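Local coordinates for protein RBSTP2229 gene product (Geobacillus stearothermophilus, PDB 1T6A) that is of unknown function, a member of the DUF1885 family with a long helix and a compact alpha/beta part holding a four-stranded antiparallel sheet, at residues M69-R74 and T80-A85; A45-V50 and K95-E100; L113-F116 and T120-F123. All blocks are in the same frame, centred on the assembly; numbering follows the deposited sequence. Where two conformers were deposited one is given.

Interaction 1. Residues M69-R74 and T80-A85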
loop_
_atom_site.group_PDB
_atom_site.type_symbol
_atom_site.label_atom_id
_atom_site.label_comp_id
_atom_site.label_asym_id
_atom_site.label_seq_id
_atom_site.Cartn_x
_atom_site.Cartn_y
_atom_site.Cartn_z
HETATM N N MSE A 69 14.982 -2.456 5.115
HETATM C CA MSE A 69 15.182 -1.927 6.454
HETATM C C MSE A 69 14.995 -3.043 7.486
HETATM O O MSE A 69 14.557 -4.147 7.148
HETATM C CB MSE A 69 14.181 -0.786 6.723
HETATM C CG MSE A 69 12.736 -1.230 6.887
HETATM SE SE MSE A 69 11.412 0.234 6.820
HETATM C CE MSE A 69 11.456 0.588 4.883
ATOM N N ALA A 70 15.288 -2.720 8.739
ATOM C CA ALA A 70 15.282 -3.680 9.827
ATOM C C ALA A 70 14.518 -3.094 10.992
ATOM O O ALA A 70 14.774 -1.947 11.392
ATOM C CB ALA A 70 16.737 -3.992 10.237
ATOM N N ILE A 71 13.573 -3.855 11.523
ATOM C CA ILE A 71 12.710 -3.393 12.591
ATOM C C ILE A 71 12.851 -4.311 13.788
ATOM O O ILE A 71 12.754 -5.524 13.655
ATOM C CB ILE A 71 11.221 -3.352 12.111
ATOM C CG1 ILE A 71 11.110 -2.581 10.790
ATOM C CG2 ILE A 71 10.349 -2.745 13.168
ATOM C CD1 ILE A 71 9.694 -2.456 10.234
ATOM N N SER A 72 13.053 -3.716 14.960
ATOM C CA SER A 72 13.256 -4.455 16.196
ATOM C C SER A 72 12.644 -3.742 17.381
ATOM O O SER A 72 12.232 -2.567 17.288
ATOM C CB SER A 72 14.757 -4.654 16.435
ATOM O OG SER A 72 15.455 -3.428 16.384
ATOM N N VAL A 73 12.542 -4.476 18.485
ATOM C CA VAL A 73 12.068 -3.940 19.733
ATOM C C VAL A 73 13.270 -3.732 20.657
ATOM O O VAL A 73 14.145 -4.575 20.736
ATOM C CB VAL A 73 11.064 -4.869 20.397
ATOM C CG1 VAL A 73 10.589 -4.300 21.724
ATOM C CG2 VAL A 73 9.894 -5.142 19.459
ATOM N N ARG A 74 13.291 -2.591 21.342
ATOM C CA ARG A 74 14.359 -2.225 22.253
ATOM C C ARG A 74 13.736 -1.878 23.595
ATOM O O ARG A 74 12.670 -1.249 23.644
ATOM C CB ARG A 74 15.126 -1.035 21.685
ATOM C CG ARG A 74 16.313 -0.563 22.507
ATOM C CD ARG A 74 17.080 0.551 21.832
ATOM N NE ARG A 74 16.798 1.833 22.464
ATOM C CZ ARG A 74 16.268 2.899 21.877
ATOM N NH1 ARG A 74 15.920 2.888 20.602
ATOM N NH2 ARG A 74 16.085 3.997 22.590
ATOM N N THR A 80 10.149 1.172 26.439
ATOM C CA THR A 80 10.112 0.272 25.290
ATOM C C THR A 80 9.981 1.089 24.007
ATOM O O THR A 80 9.224 2.074 23.958
ATOM C CB THR A 80 8.953 -0.733 25.410
ATOM O OG1 THR A 80 9.063 -1.481 26.641
ATOM C CG2 THR A 80 9.026 -1.813 24.339
ATOM N N PHE A 81 10.724 0.662 22.996
ATOM C CA PHE A 81 10.849 1.354 21.736
ATOM C C PHE A 81 10.667 0.395 20.572
ATOM O O PHE A 81 11.038 -0.795 20.669
ATOM C CB PHE A 81 12.252 1.950 21.577
ATOM C CG PHE A 81 12.657 2.887 22.680
ATOM C CD1 PHE A 81 12.630 4.257 22.496
ATOM C CD2 PHE A 81 13.081 2.387 23.894
ATOM C CE1 PHE A 81 13.037 5.106 23.515
ATOM C CE2 PHE A 81 13.460 3.230 24.910
ATOM C CZ PHE A 81 13.442 4.582 24.721
ATOM N N ILE A 82 10.154 0.918 19.457
ATOM C CA ILE A 82 10.305 0.227 18.180
ATOM C C ILE A 82 11.318 0.982 17.347
ATOM O O ILE A 82 11.179 2.164 17.161
ATOM C CB ILE A 82 8.962 0.085 17.461
ATOM C CG1 ILE A 82 8.011 -0.728 18.320
ATOM C CG2 ILE A 82 9.170 -0.585 16.108
ATOM C CD1 ILE A 82 6.610 -0.893 17.730
ATOM N N ASP A 83 12.366 0.295 16.897
ATOM C CA ASP A 83 13.445 0.890 16.134
ATOM C C ASP A 83 13.302 0.473 14.685
ATOM O O ASP A 83 13.064 -0.695 14.410
ATOM C CB ASP A 83 14.825 0.390 16.588
ATOM C CG ASP A 83 15.311 1.024 17.884
ATOM O OD1 ASP A 83 14.947 2.178 18.179
ATOM O OD2 ASP A 83 16.080 0.423 18.688
ATOM N N ILE A 84 13.481 1.425 13.774
ATOM C CA ILE A 84 13.565 1.153 12.346
ATOM C C ILE A 84 14.911 1.636 11.873
ATOM O O ILE A 84 15.181 2.837 11.886
ATOM C CB ILE A 84 12.430 1.848 11.578
ATOM C CG1 ILE A 84 11.093 1.344 12.093
ATOM C CG2 ILE A 84 12.575 1.594 10.074
ATOM C CD1 ILE A 84 9.937 2.132 11.591
ATOM N N ALA A 85 15.769 0.690 11.505
ATOM C CA ALA A 85 17.115 0.967 11.036
ATOM C C ALA A 85 17.206 0.823 9.522
ATOM O O ALA A 85 16.862 -0.218 8.962
ATOM C CB ALA A 85 18.123 0.002 11.710
HETATM O O HOH W 1 16.508 -2.283 18.547
#
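Ala-70, Ser-72 and Arg-74 face Ala-85, Asp-83 and Phe-81 as the hydrogen-bonded pairs of an antiparallel hairpin. Each pair is closed by two backbone bonds. Ala-85 N to Ala-70 O is among the shortest, at 2.8 Å; Ser-72 N to Asp-83 O is the longest, at 3.1 Å. Between them sit the non-hydrogen-bonded pairs Ile-71 with Ile-84 and Val-73 with Ile-82. There the CA-H groups approach carbonyls, as Ile-71 CA does Asp-83 O at 3.3 Å.

Apolar contacts gather on the face of the isoleucines. Ile-71 and Ile-84 lie side by side, and Ile-71 CG2 also meets Ile-82 CG2 at 3.8 Å. The selenium of Met-69, a selenomethionine, touches Ile-84 CG2 at 3.7 Å. Phe-101 and Leu-109 of helix 92-109 pack on this face.

The charged and polar contacts lie on the other face, which also carries Ala-70 and Ala-85. Arg-74 was modelled in two conformers, so what follows holds for one of them. Its CG is anti to the backbone N (chi1 -178°), and a bend at chi3 lays the guanidinium on the Phe-81 ring as a cation-pi stack. The planes are 21° apart, with NH2 above the ring centre. NH1 makes a salt bridge to Asp-83 OD1 at 2.7 Å and a hydrogen bond to the syn lone pair of OD2. Guanidinium and carboxylate are nearly coplanar. A water donates to Asp-83 OD2 at 2.7 Å and also bonds Ser-72 OG.

The hairpin is thus apolar on the face turned to helix 92-109; the other mixes charge, an aromatic ring and alanines.

Interaction 2. Residues A45-V50 and K95-E100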
loop_
_atom_site.group_PDB
_atom_site.type_symbol
_atom_site.label_atom_id
_atom_site.label_comp_id
_atom_site.label_asym_id
_atom_site.label_seq_id
_atom_site.Cartn_x
_atom_site.Cartn_y
_atom_site.Cartn_z
ATOM N N ALA A 45 2.909 0.540 -2.416
ATOM C CA ALA A 45 2.964 1.190 -1.114
ATOM C C ALA A 45 3.745 0.335 -0.090
ATOM O O ALA A 45 4.221 0.863 0.898
ATOM C CB ALA A 45 1.565 1.456 -0.614
ATOM N N PHE A 46 3.853 -0.973 -0.330
ATOM C CA PHE A 46 4.662 -1.873 0.515
ATOM C C PHE A 46 5.489 -2.818 -0.330
ATOM O O PHE A 46 5.188 -4.023 -0.434
ATOM C CB PHE A 46 3.774 -2.658 1.466
ATOM C CG PHE A 46 4.517 -3.276 2.610
ATOM C CD1 PHE A 46 4.899 -2.514 3.698
ATOM C CD2 PHE A 46 4.823 -4.634 2.600
ATOM C CE1 PHE A 46 5.604 -3.102 4.778
ATOM C CE2 PHE A 46 5.513 -5.221 3.663
ATOM C CZ PHE A 46 5.903 -4.450 4.749
ATOM N N PRO A 47 6.531 -2.281 -0.941
ATOM C CA PRO A 47 7.385 -3.062 -1.844
ATOM C C PRO A 47 8.462 -3.860 -1.086
ATOM O O PRO A 47 9.630 -3.774 -1.382
ATOM C CB PRO A 47 8.018 -1.982 -2.708
ATOM C CG PRO A 47 8.161 -0.828 -1.765
ATOM C CD PRO A 47 6.990 -0.882 -0.823
ATOM N N TYR A 48 8.048 -4.636 -0.102
ATOM C CA TYR A 48 8.979 -5.396 0.706
ATOM C C TYR A 48 8.455 -6.793 0.942
ATOM O O TYR A 48 7.256 -7.012 0.963
ATOM C CB TYR A 48 9.188 -4.708 2.057
ATOM C CG TYR A 48 9.757 -3.319 1.942
ATOM C CD1 TYR A 48 11.109 -3.119 1.656
ATOM C CD2 TYR A 48 8.946 -2.201 2.095
ATOM C CE1 TYR A 48 11.636 -1.838 1.541
ATOM C CE2 TYR A 48 9.467 -0.915 1.970
ATOM C CZ TYR A 48 10.805 -0.745 1.708
ATOM O OH TYR A 48 11.314 0.513 1.590
ATOM N N THR A 49 9.381 -7.720 1.140
ATOM C CA THR A 49 9.101 -9.047 1.674
ATOM C C THR A 49 9.624 -9.083 3.107
ATOM O O THR A 49 10.731 -8.643 3.356
ATOM C CB THR A 49 9.864 -10.096 0.835
ATOM O OG1 THR A 49 9.446 -10.023 -0.538
ATOM C CG2 THR A 49 9.513 -11.511 1.279
ATOM N N VAL A 50 8.833 -9.620 4.033
ATOM C CA VAL A 50 9.179 -9.667 5.449
ATOM C C VAL A 50 9.728 -11.043 5.871
ATOM O O VAL A 50 9.105 -12.079 5.619
ATOM C CB VAL A 50 7.943 -9.345 6.317
ATOM C CG1 VAL A 50 8.265 -9.448 7.812
ATOM C CG2 VAL A 50 7.414 -7.962 6.000
ATOM N N LYS A 95 13.690 5.447 2.489
ATOM C CA LYS A 95 13.557 6.480 3.498
ATOM C C LYS A 95 12.098 6.917 3.602
ATOM O O LYS A 95 11.556 7.022 4.695
ATOM C CB LYS A 95 14.429 7.700 3.183
ATOM C CG LYS A 95 15.936 7.456 3.349
ATOM C CD LYS A 95 16.742 8.710 2.933
ATOM C CE LYS A 95 18.228 8.441 2.754
ATOM N NZ LYS A 95 18.486 7.198 1.967
ATOM N N GLY A 96 11.486 7.188 2.456
ATOM C CA GLY A 96 10.087 7.543 2.397
ATOM C C GLY A 96 9.186 6.471 2.975
ATOM O O GLY A 96 8.291 6.777 3.766
ATOM N N LYS A 97 9.422 5.210 2.621
ATOM C CA LYS A 97 8.585 4.144 3.143
ATOM C C LYS A 97 8.740 4.002 4.652
ATOM O O LYS A 97 7.750 3.816 5.355
ATOM C CB LYS A 97 8.862 2.818 2.450
ATOM C CG LYS A 97 8.535 2.824 0.970
ATOM C CD LYS A 97 7.043 2.957 0.734
ATOM C CE LYS A 97 6.736 2.890 -0.735
ATOM N NZ LYS A 97 6.903 4.181 -1.333
ATOM N N ALA A 98 9.960 4.163 5.158
ATOM C CA ALA A 98 10.202 4.059 6.596
ATOM C C ALA A 98 9.480 5.190 7.292
ATOM O O ALA A 98 8.883 4.990 8.334
ATOM C CB ALA A 98 11.726 4.109 6.931
ATOM N N ASN A 99 9.536 6.383 6.714
ATOM C CA ASN A 99 8.833 7.526 7.286
ATOM C C ASN A 99 7.325 7.257 7.345
ATOM O O ASN A 99 6.700 7.491 8.367
ATOM C CB ASN A 99 9.094 8.794 6.462
ATOM C CG ASN A 99 10.395 9.469 6.815
ATOM O OD1 ASN A 99 10.919 9.309 7.925
ATOM N ND2 ASN A 99 10.930 10.249 5.867
ATOM N N GLU A 100 6.766 6.723 6.257
ATOM C CA GLU A 100 5.333 6.416 6.179
ATOM C C GLU A 100 4.903 5.390 7.238
ATOM O O GLU A 100 3.924 5.582 7.938
ATOM C CB GLU A 100 4.973 5.888 4.782
ATOM C CG GLU A 100 4.981 6.969 3.720
ATOM C CD GLU A 100 5.128 6.438 2.299
ATOM O OE1 GLU A 100 4.666 5.314 2.012
ATOM O OE2 GLU A 100 5.694 7.169 1.451
HETATM O O HOH W 2 4.061 2.900 2.594
#
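Lys-97 passes its aliphatic chain across the hydroxyl end of Tyr-48 and the ring of Pro-47 and reaches the carbonyl of Ala-45. Its CB comes in at the edge of the Tyr-48 ring, in the ring plane, and lies 3.5 Å from Tyr-48 OH. CG follows at 3.7 Å from the same Tyr-48 OH. The chain then turns at chi2 (-67°), which carries CD and CE away from the tyrosine. Lys-97 CD reaches 3.5 Å from Ala-45 O, and Lys-97 CE packs against Pro-47 CD at 3.8 Å. These are contacts of methylene groups.

Direct hydrogen bonds across the two segments are absent. One water joins them instead. It donates to Ala-45 O at 2.7 Å and to Glu-100 OE1 at 2.6 Å, so it ties the last turn of helix 16-45 to helix 92-109. The polar end of Tyr-48 is held by Asp-94, whose OD1 is hydrogen-bonded to Tyr-48 OH. That bond is likely to hold the hydroxyl in place beside the lysine chain.

Pro-47 is the centre of an inverse gamma turn, with a weak bond from Tyr-48 N to Phe-46 O. The turn takes the chain from the end of the helix into strand 48-53. Replacing Lys-97 by an alanine here would probably open a gap beside Pro-47 and Ala-45 O and take the CG contact from the Tyr-48 edge.

Tyr-66 also packs on both Pro-47 and Lys-97. Tyr-48 touches Leu-59 of strand 56-61 and Met-69 of strand 68-76. The contact therefore sits where the long helix 16-45 passes into the outer strand 48-53, with helix 92-109 set against that junction.

Interaction 3. Residues L113-F116 and T120-F123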
loop_
_atom_site.group_PDB
_atom_site.type_symbol
_atom_site.label_atom_id
_atom_site.label_comp_id
_atom_site.label_asym_id
_atom_site.label_seq_id
_atom_site.Cartn_x
_atom_site.Cartn_y
_atom_site.Cartn_z
ATOM N N LEU A 113 7.593 9.791 18.668
ATOM C CA LEU A 113 8.324 9.404 17.472
ATOM C C LEU A 113 9.518 10.319 17.227
ATOM O O LEU A 113 9.365 11.523 17.124
ATOM C CB LEU A 113 7.397 9.468 16.252
ATOM C CG LEU A 113 7.948 8.929 14.932
ATOM C CD1 LEU A 113 8.228 7.441 15.023
ATOM C CD2 LEU A 113 6.919 9.178 13.843
ATOM N N HIS A 114 10.704 9.738 17.111
ATOM C CA HIS A 114 11.907 10.473 16.763
ATOM C C HIS A 114 12.318 10.039 15.369
ATOM O O HIS A 114 12.875 8.957 15.179
ATOM C CB HIS A 114 13.018 10.206 17.776
ATOM C CG HIS A 114 12.553 10.247 19.203
ATOM N ND1 HIS A 114 12.251 9.108 19.923
ATOM C CD2 HIS A 114 12.328 11.290 20.036
ATOM C CE1 HIS A 114 11.864 9.448 21.142
ATOM N NE2 HIS A 114 11.899 10.767 21.235
ATOM N N LEU A 115 11.991 10.879 14.397
ATOM C CA LEU A 115 12.272 10.609 12.996
ATOM C C LEU A 115 13.745 10.855 12.694
ATOM O O LEU A 115 14.401 11.627 13.389
ATOM C CB LEU A 115 11.410 11.507 12.131
ATOM C CG LEU A 115 9.911 11.176 12.213
ATOM C CD1 LEU A 115 9.046 12.360 11.844
ATOM C CD2 LEU A 115 9.594 10.029 11.298
ATOM N N PHE A 116 14.269 10.230 11.650
ATOM C CA PHE A 116 15.706 10.354 11.393
ATOM C C PHE A 116 16.055 11.751 10.875
ATOM O O PHE A 116 17.201 12.126 10.880
ATOM C CB PHE A 116 16.275 9.246 10.480
ATOM C CG PHE A 116 15.533 9.068 9.195
ATOM C CD1 PHE A 116 15.782 9.895 8.108
ATOM C CD2 PHE A 116 14.593 8.071 9.078
ATOM C CE1 PHE A 116 15.087 9.719 6.912
ATOM C CE2 PHE A 116 13.890 7.892 7.924
ATOM C CZ PHE A 116 14.136 8.711 6.825
ATOM N N THR A 120 10.655 15.446 16.079
ATOM C CA THR A 120 9.970 14.664 17.091
ATOM C C THR A 120 8.459 14.926 16.994
ATOM O O THR A 120 8.034 16.074 16.954
ATOM C CB THR A 120 10.506 15.063 18.476
ATOM O OG1 THR A 120 11.846 14.575 18.621
ATOM C CG2 THR A 120 9.750 14.368 19.595
HETATM N N MSE A 121 7.652 13.871 16.949
HETATM C CA MSE A 121 6.190 14.014 16.964
HETATM C C MSE A 121 5.603 13.264 18.180
HETATM O O MSE A 121 5.904 12.090 18.396
HETATM C CB MSE A 121 5.583 13.461 15.672
HETATM C CG MSE A 121 6.188 13.983 14.372
HETATM SE SE MSE A 121 5.378 13.094 12.807
HETATM C CE MSE A 121 3.576 13.724 13.135
ATOM N N VAL A 122 4.763 13.933 18.964
ATOM C CA VAL A 122 4.162 13.331 20.160
ATOM C C VAL A 122 2.688 12.974 19.945
ATOM O O VAL A 122 1.885 13.825 19.581
ATOM C CB VAL A 122 4.306 14.263 21.391
ATOM C CG1 VAL A 122 3.614 13.688 22.619
ATOM C CG2 VAL A 122 5.784 14.524 21.693
ATOM N N PHE A 123 2.351 11.705 20.173
ATOM C CA PHE A 123 0.975 11.208 20.108
ATOM C C PHE A 123 0.473 10.774 21.487
ATOM O O PHE A 123 0.751 9.660 21.928
ATOM C CB PHE A 123 0.908 10.035 19.135
ATOM C CG PHE A 123 1.290 10.395 17.744
ATOM C CD1 PHE A 123 0.324 10.676 16.800
ATOM C CD2 PHE A 123 2.629 10.466 17.371
ATOM C CE1 PHE A 123 0.675 11.009 15.499
ATOM C CE2 PHE A 123 2.985 10.807 16.075
ATOM C CZ PHE A 123 2.007 11.072 15.142
#
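Leu-113 and Met-121 form an antiparallel hydrogen-bonded pair. Leu-113 N donates to Met-121 O at 2.9 Å, and Met-121 N returns a bond to Leu-113 O at 2.9 Å. Leu-113 O takes a second, weaker approach from Thr-120, whose CA lies 3.2 Å away in a CA-H...O contact.

The side chains meet on two faces. On one, the selenium of Met-121, a selenomethionine, touches Leu-115 CD1 at 3.9 Å. The two side chains cross obliquely. Leu-113 CD2 is more distant from the same Met-121 SE, at 4.3 Å. Met-121 has CG beside its backbone N (chi1 -52°), and the chain bends at chi3, its end leading away from strand 111-114. Leu-115 CD1 meets both the selenium and CG of Met-121.

On the other face His-114 and Thr-120 lie side by side, pointing the same way. They are a non-hydrogen-bonded pair. Thr-120 OG1 sits at the edge of the imidazole, near its plane, 3.6 Å from His-114 CD2. Thr-120 CG2 is 4.0 Å from that same His-114 CD2.

These strands, 111-114 and 120-123, make a beta hairpin that is a two-stranded antiparallel sheet of its own, close to the C-terminus. Residues 115-119 link the strands.

Further out, His-114 NE2 is hydrogen-bonded to Glu-112 OE2, which is likely to limit rotation of the ring beside Thr-120. Glu-112 also touches the side chains of Thr-120 and Val-122. A backbone bond between Phe-123 and Gly-111 continues the pairing. Helix 92-109 backs the hairpin: Asn-99 touches Leu-115, and Ala-106 and Lys-107 touch Phe-123. A nitrate ion, probably from the crystallisation liquor, lies about 4 Å from the Leu-115 side chain.

Helix 92-109 connects the three contacts. Interactions 1 and 2 touch directly: Met-69 CE is 3.3 Å from Tyr-48 OH, and Ile-84 CG2 is 4.1 Å from Ala-98 CB. Both reach the same four-stranded sheet, and interaction 1 is nested inside the chain loop that interaction 2 closes. Interactions 2 and 3 meet on the helix at Asn-99, whose OD1 is 3.3 Å from Phe-116 CE2. Interactions 1 and 3 are separate hairpins. Their centres are about 14 Å apart and their nearest atoms about 5 Å apart, without touching. No active site is known, and the nitrate by Leu-115 belongs to the surroundings of interaction 3.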